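Local structure of putative TetR-family transcriptional regulator (Syntrophomonas wolfei subsp. wolfei, 3LWJ) at residues A[24-29]-A[103-108]; A[29-34]-A[114-119]; A[87-92]-A[146-151]; A[137-142]-A[151-156]. The protein probably binds DNA as a TetR-family transcriptional regulator, with a predicted N-terminal helix-turn-helix and an all-helical body that forms a two-chain assembly. All coordinates share one frame; numbering follows the deposited sequence.

Contact 1: A[24-29]-A[103-108]; sequences LFIEKG and NETLSE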
# COMPACT_ATOMS: atom_id res chain seq x y z
N LEU A 24 7.96 -22.70 2.32
CA LEU A 24 7.16 -23.21 1.19
C LEU A 24 6.38 -22.07 0.48
O LEU A 24 6.23 -22.06 -0.76
CB LEU A 24 6.21 -24.32 1.65
CG LEU A 24 6.75 -25.75 1.86
CD1 LEU A 24 5.72 -26.56 2.64
CD2 LEU A 24 7.06 -26.44 0.53
N PHE A 25 5.88 -21.11 1.26
CA PHE A 25 5.17 -19.97 0.70
C PHE A 25 6.12 -19.18 -0.24
O PHE A 25 5.75 -18.87 -1.37
CB PHE A 25 4.62 -19.02 1.80
CG PHE A 25 3.51 -19.61 2.66
CD1 PHE A 25 2.81 -20.73 2.27
CD2 PHE A 25 3.13 -18.96 3.82
CE1 PHE A 25 1.80 -21.22 3.05
CE2 PHE A 25 2.12 -19.45 4.61
CZ PHE A 25 1.47 -20.58 4.24
N ILE A 26 7.33 -18.90 0.25
CA ILE A 26 8.38 -18.24 -0.55
C ILE A 26 8.77 -19.05 -1.80
O ILE A 26 8.91 -18.50 -2.87
CB ILE A 26 9.67 -18.04 0.29
CG1 ILE A 26 9.45 -16.98 1.37
CG2 ILE A 26 10.86 -17.66 -0.62
CD1 ILE A 26 9.15 -15.62 0.83
N GLU A 27 8.91 -20.36 -1.65
CA GLU A 27 9.43 -21.22 -2.73
C GLU A 27 8.40 -21.56 -3.83
O GLU A 27 8.74 -21.57 -5.02
CB GLU A 27 9.96 -22.50 -2.11
CG GLU A 27 10.50 -23.49 -3.11
CD GLU A 27 10.82 -24.82 -2.47
OE1 GLU A 27 11.47 -24.81 -1.41
OE2 GLU A 27 10.42 -25.86 -3.04
N LYS A 28 7.17 -21.89 -3.42
CA LYS A 28 6.12 -22.34 -4.35
C LYS A 28 5.02 -21.30 -4.60
O LYS A 28 4.24 -21.45 -5.56
CB LYS A 28 5.43 -23.61 -3.82
CG LYS A 28 6.35 -24.79 -3.48
CD LYS A 28 5.54 -26.00 -2.99
CE LYS A 28 4.40 -26.37 -3.96
NZ LYS A 28 3.86 -27.76 -3.76
N GLY A 29 4.95 -20.28 -3.74
CA GLY A 29 3.82 -19.34 -3.72
C GLY A 29 2.70 -19.78 -2.74
O GLY A 29 2.35 -20.96 -2.69
N ASN A 103 12.42 -10.09 9.71
CA ASN A 103 11.46 -11.06 9.21
C ASN A 103 11.25 -10.84 7.71
O ASN A 103 10.13 -10.54 7.26
CB ASN A 103 10.10 -10.88 9.93
CG ASN A 103 10.18 -11.14 11.44
OD1 ASN A 103 9.73 -12.20 11.90
ND2 ASN A 103 10.79 -10.20 12.20
N GLU A 104 12.34 -10.97 6.95
CA GLU A 104 12.35 -10.60 5.55
C GLU A 104 11.42 -11.45 4.70
O GLU A 104 10.70 -10.94 3.84
CB GLU A 104 13.75 -10.67 4.97
CG GLU A 104 13.82 -10.11 3.55
CD GLU A 104 15.24 -9.78 3.09
OE1 GLU A 104 16.06 -9.33 3.90
OE2 GLU A 104 15.51 -9.96 1.88
N THR A 105 11.42 -12.76 4.94
CA THR A 105 10.64 -13.64 4.10
C THR A 105 9.11 -13.41 4.38
O THR A 105 8.30 -13.37 3.44
CB THR A 105 11.12 -15.08 4.29
OG1 THR A 105 10.98 -15.42 5.67
CG2 THR A 105 12.65 -15.22 3.87
N LEU A 106 8.75 -13.19 5.64
CA LEU A 106 7.37 -12.85 6.01
C LEU A 106 6.94 -11.49 5.47
O LEU A 106 5.80 -11.34 5.00
CB LEU A 106 7.18 -12.92 7.54
CG LEU A 106 5.79 -12.60 8.09
CD1 LEU A 106 4.69 -13.41 7.36
CD2 LEU A 106 5.73 -12.82 9.58
N SER A 107 7.84 -10.50 5.55
CA SER A 107 7.61 -9.18 4.96
C SER A 107 7.34 -9.34 3.47
O SER A 107 6.46 -8.69 2.91
CB SER A 107 8.82 -8.25 5.18
OG SER A 107 8.96 -7.83 6.56
N GLU A 108 8.08 -10.20 2.81
CA GLU A 108 7.80 -10.48 1.40
C GLU A 108 6.39 -11.05 1.18
O GLU A 108 5.64 -10.52 0.36
CB GLU A 108 8.83 -11.41 0.80
CG GLU A 108 9.00 -11.18 -0.69
CD GLU A 108 9.96 -12.18 -1.35
OE1 GLU A 108 11.06 -12.42 -0.80
OE2 GLU A 108 9.57 -12.71 -2.42
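Ile26 turns CG1 anti to its own carbonyl carbon (chi1 -69°), which carries CD1 out toward Thr105 and Glu108. Thr105 holds OG1 between its backbone N and carbonyl carbon (chi1 59°). Its CB, rather than its hydroxyl, then faces the isoleucine. The two side chains cross at about a right angle. Ile26 CG1 lies 3.9 Å from Thr105 CB. Ile26 CD1 goes further and lies over the backbone, 3.5 Å from Thr105 O. The backbones come close here, with 6.9 Å between Ile26 CA and Thr105 CA. The contact joins helix 10-28, the first helix of the predicted DNA-binding region in this TetR-family fold, to helix 104-113 of the larger helical body. It lies at the surface and is small, burying 124 Å² in all. Glu108 is a turn further along its helix. Its chain is extended beyond CG, and OE1 stands 4.1 Å from Ile26 CD1, a loose van der Waals approach of a carboxylate oxygen to a methyl group. The charge of Glu108 is met within its own helix, where OE2 forms a salt bridge with Arg112 NE. Behind Thr105, the side chains of Leu106 and Ser107 rest on Phe67 of helix 56-79.

Contact 2: A[29-34]-A[114-119]; sequences GYYNTS and AGSSAP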
# COMPACT_ATOMS: atom_id res chain seq x y z
N GLY A 29 4.95 -20.28 -3.74
CA GLY A 29 3.82 -19.34 -3.72
C GLY A 29 2.70 -19.78 -2.74
O GLY A 29 2.35 -20.96 -2.69
N TYR A 30 2.16 -18.83 -1.99
CA TYR A 30 1.16 -19.07 -0.94
C TYR A 30 -0.03 -19.95 -1.40
O TYR A 30 -0.43 -20.87 -0.70
CB TYR A 30 0.64 -17.73 -0.37
CG TYR A 30 -0.41 -17.93 0.70
CD1 TYR A 30 -0.04 -18.03 2.03
CD2 TYR A 30 -1.76 -18.10 0.36
CE1 TYR A 30 -0.99 -18.27 3.02
CE2 TYR A 30 -2.72 -18.32 1.35
CZ TYR A 30 -2.32 -18.42 2.67
OH TYR A 30 -3.25 -18.63 3.69
N TYR A 31 -0.57 -19.66 -2.58
CA TYR A 31 -1.74 -20.39 -3.09
C TYR A 31 -1.41 -21.78 -3.62
O TYR A 31 -2.23 -22.73 -3.45
CB TYR A 31 -2.46 -19.55 -4.14
CG TYR A 31 -3.14 -18.39 -3.48
CD1 TYR A 31 -4.26 -18.60 -2.66
CD2 TYR A 31 -2.65 -17.11 -3.61
CE1 TYR A 31 -4.90 -17.57 -2.04
CE2 TYR A 31 -3.26 -16.04 -2.96
CZ TYR A 31 -4.40 -16.28 -2.18
OH TYR A 31 -5.03 -15.23 -1.55
N ASN A 32 -0.23 -21.90 -4.23
CA ASN A 32 0.29 -23.21 -4.69
C ASN A 32 0.74 -24.14 -3.57
O ASN A 32 0.95 -25.31 -3.82
CB ASN A 32 1.49 -23.02 -5.63
CG ASN A 32 1.16 -22.21 -6.90
OD1 ASN A 32 0.13 -22.43 -7.53
ND2 ASN A 32 2.04 -21.29 -7.27
N THR A 33 0.97 -23.63 -2.36
CA THR A 33 1.33 -24.49 -1.21
C THR A 33 0.08 -25.14 -0.57
O THR A 33 -0.87 -24.44 -0.24
CB THR A 33 2.04 -23.71 -0.11
OG1 THR A 33 3.17 -23.04 -0.67
CG2 THR A 33 2.48 -24.64 1.07
N SER A 34 0.10 -26.46 -0.39
CA SER A 34 -0.98 -27.15 0.35
C SER A 34 -0.62 -27.53 1.81
O SER A 34 0.57 -27.61 2.18
CB SER A 34 -1.37 -28.42 -0.38
OG SER A 34 -0.30 -29.36 -0.36
N ALA A 114 -1.43 -9.22 -0.38
CA ALA A 114 -2.48 -8.20 -0.18
C ALA A 114 -3.38 -8.05 -1.39
O ALA A 114 -2.87 -7.97 -2.50
CB ALA A 114 -1.84 -6.86 0.17
N GLY A 115 -4.71 -8.07 -1.18
CA GLY A 115 -5.72 -8.00 -2.25
C GLY A 115 -5.94 -9.24 -3.08
O GLY A 115 -6.66 -9.21 -4.09
N SER A 116 -5.33 -10.36 -2.67
CA SER A 116 -5.35 -11.59 -3.47
C SER A 116 -6.68 -12.35 -3.36
O SER A 116 -7.17 -12.89 -4.35
CB SER A 116 -4.16 -12.50 -3.08
OG SER A 116 -4.23 -12.95 -1.72
N SER A 117 -7.26 -12.43 -2.15
CA SER A 117 -8.58 -13.07 -1.97
C SER A 117 -9.14 -12.63 -0.65
O SER A 117 -8.39 -12.17 0.19
CB SER A 117 -8.47 -14.59 -1.97
OG SER A 117 -7.88 -15.09 -0.79
N ALA A 118 -10.45 -12.78 -0.45
CA ALA A 118 -11.08 -12.27 0.77
C ALA A 118 -10.60 -12.98 2.04
O ALA A 118 -10.40 -12.33 3.06
CB ALA A 118 -12.60 -12.28 0.69
N PRO A 119 -10.39 -14.31 1.98
CA PRO A 119 -9.90 -14.90 3.25
C PRO A 119 -8.51 -14.41 3.67
O PRO A 119 -8.24 -14.26 4.86
CB PRO A 119 -9.87 -16.40 2.95
CG PRO A 119 -10.95 -16.59 1.98
CD PRO A 119 -10.87 -15.36 1.06
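Tyr31 meets Ser116 and Ser117 with its phenol oxygen, so the contact is carried by three hydroxyls. Tyr31 OH lies 3.0 Å from Ser117 OG in a hydrogen bond that either oxygen could donate. The distance from Tyr31 OH to Ser116 OG is modelled as 2.4 Å. That is very short, so the details of this bond are doubtful. Both serine oxygens sit at the edge of the ring, near its plane. Each serine places OG between its backbone N and carbonyl carbon (chi1 63° for Ser116 and 73° for Ser117), which turns both hydroxyls to the tyrosine. Ser116 OG is also hydrogen-bonded to Val113 O, at the end of helix 104-113. Ser117 stands at the N-cap position of helix 118-144. One face of the Tyr31 ring is covered by Tyr30, whose CD2 lies 3.8 Å above the plane, over the ring centre. The Tyr31 side chain also packs on Ile120 of helix 118-144. Tyr30 OH has its own partner in Glu57 OE2.

The loop on the tyrosine side leads into the predicted helix-turn-helix and is braced from within. Gly29 O accepts from Thr33 OG1 at 3.0 Å, with the donor 51° out of the carbonyl plane, and takes a weak bond from Thr33 N. On the serine side, Gly115 O accepts from Arg112 NH1 of the second subunit. The contact between the two segments is thus polar. It rests on hydroxyls: the Tyr31-Ser117 bond can run either way, while Ser116 OG is also tied to Val113 O.

Contact 3: A[87-92]-A[146-151]; sequences ERFIET and GVFKNV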
# COMPACT_ATOMS: atom_id res chain seq x y z
N GLU A 87 10.96 12.17 20.01
CA GLU A 87 12.01 11.18 19.81
C GLU A 87 11.39 9.83 19.55
O GLU A 87 11.82 9.11 18.63
CB GLU A 87 12.94 11.10 21.01
CG GLU A 87 14.21 10.33 20.72
CD GLU A 87 15.25 11.12 19.95
OE1 GLU A 87 15.30 12.36 20.05
OE2 GLU A 87 16.04 10.50 19.23
N ARG A 88 10.38 9.49 20.34
CA ARG A 88 9.63 8.25 20.13
C ARG A 88 8.98 8.16 18.73
O ARG A 88 9.01 7.10 18.08
CB ARG A 88 8.52 8.12 21.17
CG ARG A 88 8.94 7.90 22.62
CD ARG A 88 7.71 7.75 23.48
NE ARG A 88 8.02 7.41 24.87
CZ ARG A 88 7.11 6.98 25.74
NH1 ARG A 88 5.84 6.83 25.39
NH2 ARG A 88 7.49 6.70 26.98
N PHE A 89 8.40 9.27 18.29
CA PHE A 89 7.66 9.33 17.03
C PHE A 89 8.54 8.91 15.87
O PHE A 89 8.15 8.08 15.04
CB PHE A 89 7.14 10.76 16.80
CG PHE A 89 6.20 10.90 15.65
CD1 PHE A 89 4.96 10.29 15.67
CD2 PHE A 89 6.57 11.64 14.53
CE1 PHE A 89 4.11 10.40 14.61
CE2 PHE A 89 5.70 11.76 13.46
CZ PHE A 89 4.47 11.14 13.50
N ILE A 90 9.74 9.45 15.83
CA ILE A 90 10.69 9.10 14.79
C ILE A 90 11.26 7.72 14.98
O ILE A 90 11.20 6.89 14.06
CB ILE A 90 11.86 10.07 14.72
CG1 ILE A 90 11.35 11.49 14.52
CG2 ILE A 90 12.74 9.67 13.60
CD1 ILE A 90 10.32 11.65 13.38
N GLU A 91 11.87 7.48 16.14
CA GLU A 91 12.65 6.26 16.31
C GLU A 91 11.80 5.02 16.27
O GLU A 91 12.31 3.97 15.87
CB GLU A 91 13.43 6.23 17.63
CG GLU A 91 14.79 6.79 17.57
CD GLU A 91 15.63 6.30 16.41
OE1 GLU A 91 15.90 5.08 16.26
OE2 GLU A 91 16.06 7.20 15.67
N THR A 92 10.54 5.11 16.70
CA THR A 92 9.69 3.92 16.62
C THR A 92 9.50 3.46 15.14
O THR A 92 9.31 2.29 14.89
CB THR A 92 8.32 4.07 17.30
OG1 THR A 92 7.66 5.29 16.90
CG2 THR A 92 8.49 4.04 18.84
N GLY A 146 -0.09 17.33 24.86
CA GLY A 146 0.11 18.63 24.26
C GLY A 146 1.24 18.70 23.27
O GLY A 146 1.62 19.78 22.83
N VAL A 147 1.79 17.54 22.91
CA VAL A 147 2.87 17.50 21.94
C VAL A 147 2.31 17.43 20.52
O VAL A 147 2.84 18.09 19.60
CB VAL A 147 3.86 16.37 22.27
CG1 VAL A 147 4.89 16.20 21.18
CG2 VAL A 147 4.56 16.69 23.64
N PHE A 148 1.21 16.69 20.33
CA PHE A 148 0.59 16.62 19.02
C PHE A 148 -0.72 17.40 18.98
O PHE A 148 -1.47 17.41 19.94
CB PHE A 148 0.27 15.17 18.61
CG PHE A 148 1.48 14.24 18.55
CD1 PHE A 148 2.72 14.68 18.14
CD2 PHE A 148 1.31 12.90 18.87
CE1 PHE A 148 3.79 13.81 18.11
CE2 PHE A 148 2.35 12.03 18.81
CZ PHE A 148 3.60 12.47 18.43
N LYS A 149 -1.01 18.00 17.82
CA LYS A 149 -2.27 18.68 17.61
C LYS A 149 -3.44 17.69 17.69
O LYS A 149 -3.32 16.50 17.36
CB LYS A 149 -2.30 19.39 16.24
CG LYS A 149 -1.34 20.59 16.01
CD LYS A 149 -1.63 21.18 14.60
CE LYS A 149 -0.80 22.40 14.21
NZ LYS A 149 0.61 22.08 14.00
N ASN A 150 -4.57 18.23 18.13
CA ASN A 150 -5.78 17.48 18.28
C ASN A 150 -6.43 17.34 16.92
O ASN A 150 -7.31 18.09 16.58
CB ASN A 150 -6.71 18.20 19.27
CG ASN A 150 -7.96 17.38 19.63
OD1 ASN A 150 -8.09 16.20 19.29
ND2 ASN A 150 -8.87 18.00 20.33
N VAL A 151 -5.98 16.39 16.13
CA VAL A 151 -6.54 16.13 14.81
C VAL A 151 -7.12 14.73 14.79
O VAL A 151 -6.80 13.91 15.65
CB VAL A 151 -5.45 16.28 13.73
CG1 VAL A 151 -4.99 17.75 13.67
CG2 VAL A 151 -4.28 15.30 13.98
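Segment 87-92 is regular helix, while 146-151 is an irregular connection, and the backbones stay well apart, with 10.3 Å between Phe89 CA and Phe148 CA. Two phenylalanines fill that distance. Phe89 directs CG anti to its backbone N (chi1 -172°). Phe148 takes the other course, with CG anti to its carbonyl carbon (chi1 -59°), and reaches back toward the helix. The rings form an offset edge-to-face pair, the edge of Phe148 turned to the face of Phe89. Their centroids are 5.3 Å apart and their planes meet at 62°. The nearest approach is at one corner, where Phe148 CZ lies 3.8 Å from Phe89 CD1.

Both rings are buried. Phe89 also packs on Leu193 and Ala194 of helix 179-195, and Leu197 of the second subunit touches both phenylalanines. Within the helix, Thr92 OG1 gives a short 2.5 Å bond to Arg88 O. Thr92 N bonds to the same oxygen from the opposite face of its plane, so that carbonyl has two donors from one residue. Lys149, next to Phe148, gives its NZ to backbone carbonyls of Val195, Gly196 and Leu198 of the second subunit.

Gly146, with positive phi, is the C-prime residue of a Schellman motif that ends helix 118-144. Val147 N bonds to Gly142 O and Gly146 N to Ile143 O. The arrangement is that of a helix-ending turn soon followed by Phe148, which returns an aromatic side chain to the core of the helical body, beside the subunit interface.

Contact 4: A[137-142]-A[151-156]; sequences RNIEYG and VPVSPI. With EDO (1,2-ethanediol), chain B.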
# COMPACT_ATOMS: atom_id res chain seq x y z
N ARG A 137 -3.41 4.63 19.72
CA ARG A 137 -3.23 4.85 21.18
C ARG A 137 -2.06 5.79 21.37
O ARG A 137 -2.15 6.73 22.12
CB ARG A 137 -2.92 3.57 21.96
CG ARG A 137 -3.92 2.40 21.87
CD ARG A 137 -5.28 2.73 22.43
NE ARG A 137 -6.09 3.45 21.44
CZ ARG A 137 -6.84 2.89 20.48
NH1 ARG A 137 -6.89 1.57 20.33
NH2 ARG A 137 -7.54 3.68 19.67
N ASN A 138 -0.95 5.54 20.67
CA ASN A 138 0.25 6.36 20.84
C ASN A 138 0.08 7.78 20.34
O ASN A 138 0.59 8.69 20.98
CB ASN A 138 1.46 5.73 20.17
CG ASN A 138 1.71 4.29 20.64
OD1 ASN A 138 2.12 3.43 19.86
ND2 ASN A 138 1.45 4.02 21.91
N ILE A 139 -0.65 7.97 19.23
CA ILE A 139 -0.96 9.33 18.78
C ILE A 139 -1.87 10.05 19.79
O ILE A 139 -1.67 11.22 20.10
CB ILE A 139 -1.61 9.34 17.40
CG1 ILE A 139 -0.56 8.90 16.35
CG2 ILE A 139 -2.13 10.73 17.08
CD1 ILE A 139 -1.13 8.20 15.15
N GLU A 140 -2.85 9.33 20.32
CA GLU A 140 -3.78 9.88 21.29
C GLU A 140 -3.05 10.40 22.52
O GLU A 140 -3.28 11.55 22.96
CB GLU A 140 -4.82 8.83 21.67
CG GLU A 140 -5.82 8.55 20.57
CD GLU A 140 -6.74 7.42 20.96
OE1 GLU A 140 -7.09 7.40 22.15
OE2 GLU A 140 -7.07 6.53 20.14
N TYR A 141 -2.15 9.58 23.04
CA TYR A 141 -1.31 9.96 24.17
C TYR A 141 -0.59 11.28 23.88
O TYR A 141 -0.61 12.20 24.70
CB TYR A 141 -0.33 8.83 24.51
CG TYR A 141 0.46 9.05 25.77
CD1 TYR A 141 -0.11 8.86 27.02
CD2 TYR A 141 1.80 9.43 25.70
CE1 TYR A 141 0.64 9.07 28.20
CE2 TYR A 141 2.55 9.63 26.85
CZ TYR A 141 1.96 9.46 28.10
OH TYR A 141 2.72 9.67 29.21
N GLY A 142 -0.00 11.40 22.69
CA GLY A 142 0.72 12.63 22.33
C GLY A 142 -0.16 13.88 22.25
O GLY A 142 0.32 15.00 22.49
N VAL A 151 -5.98 16.39 16.13
CA VAL A 151 -6.54 16.13 14.81
C VAL A 151 -7.12 14.73 14.79
O VAL A 151 -6.80 13.91 15.65
CB VAL A 151 -5.45 16.28 13.73
CG1 VAL A 151 -4.99 17.75 13.67
CG2 VAL A 151 -4.28 15.30 13.98
N PRO A 152 -7.95 14.42 13.79
CA PRO A 152 -8.42 13.04 13.70
C PRO A 152 -7.26 12.05 13.62
O PRO A 152 -6.36 12.22 12.82
CB PRO A 152 -9.27 13.07 12.42
CG PRO A 152 -9.83 14.46 12.42
CD PRO A 152 -8.57 15.25 12.74
N VAL A 153 -7.32 11.00 14.42
CA VAL A 153 -6.18 10.10 14.63
C VAL A 153 -6.10 9.01 13.57
O VAL A 153 -5.02 8.68 13.11
CB VAL A 153 -6.28 9.41 16.02
CG1 VAL A 153 -5.17 8.39 16.22
CG2 VAL A 153 -6.24 10.45 17.10
N SER A 154 -7.23 8.44 13.19
CA SER A 154 -7.23 7.32 12.26
C SER A 154 -6.52 7.61 10.93
O SER A 154 -5.75 6.78 10.48
CB SER A 154 -8.65 6.81 12.01
OG SER A 154 -8.60 5.79 11.04
N PRO A 155 -6.75 8.78 10.31
CA PRO A 155 -5.96 9.11 9.11
C PRO A 155 -4.44 9.12 9.33
O PRO A 155 -3.66 8.72 8.44
CB PRO A 155 -6.42 10.52 8.74
CG PRO A 155 -7.82 10.69 9.44
CD PRO A 155 -7.68 9.86 10.69
N ILE A 156 -4.00 9.58 10.49
CA ILE A 156 -2.57 9.54 10.78
C ILE A 156 -2.03 8.11 10.94
O ILE A 156 -0.97 7.79 10.40
CB ILE A 156 -2.16 10.39 12.00
CG1 ILE A 156 -2.71 11.84 11.90
CG2 ILE A 156 -0.65 10.41 12.14
CD1 ILE A 156 -2.53 12.50 10.59
C1 EDO B . 2.51 4.84 16.99
O1 EDO B . 3.52 4.10 17.72
C2 EDO B . 2.92 5.87 15.94
O2 EDO B . 3.66 7.01 16.44
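Ile139 and Val153 bring together two successive helices of the all-helical body, 118-144 and 153-173, just across the connection between them. Val151 and Pro152 lead in on the second side. They make no close contact with segment 137-142, but they pack on Lys191 and Ser188 of the second subunit. Val153 is the main contact. Its CG1, anti to the backbone N (chi1 175°), lies 3.9 Å from Ile139 CB. The two side chains slide past each other in opposite directions. Val153 CG2 points to the next residue of the first helix and lies 4.0 Å from Glu140 CG, so the glutamate meets it with its aliphatic part. Ser154 points away, and Pro155 packs on Ser188 of the second subunit. Ile156, one turn after Val153, comes back to the contact. Its CG2 is 3.8 Å from Ile139 CD1.

On the first helix, the carboxylate of Glu140 is held by Arg137. Arg137 NH2 reaches Glu140 OE2 at 2.9 Å in a nearly straight salt bridge (168° at the hydrogen). The bond meets OE2 on its syn side and lies close to the guanidinium plane. A weak bond from Arg137 NE goes to the same oxygen. Asn138 faces a bound 1,2-ethanediol, probably from the crystallisation liquor. The ethanediol O1 gives its proton to Asn138 OD1 at 2.6 Å. A leucine here would probably leave the diol hydroxyl without its amide acceptor. The ethanediol C1 lies 3.5 Å from Asn138 CB.

The four contacts form two groups on opposite sides of the chain's centre. Contacts 1 and 2, centres 12 Å apart, share Gly29. They join the predicted DNA-binding region to helix 104-113 and to the start of helix 118-144. Contacts 3 and 4, centres 9 Å apart, share Val151. Contact 3 sets helix 85-102 against the connection between helices 118-144 and 153-173, and contact 4 pairs those two helices. The groups are 32 to 36 Å apart between centres. Along the chain, contact 3 crosses all the others, and contacts 1 and 2 cross each other; contact 4 opens after both have closed. Helix 118-144 runs from contact 2 to contact 4, beside the second subunit, and so probably connects DNA-binding region and dimer interface.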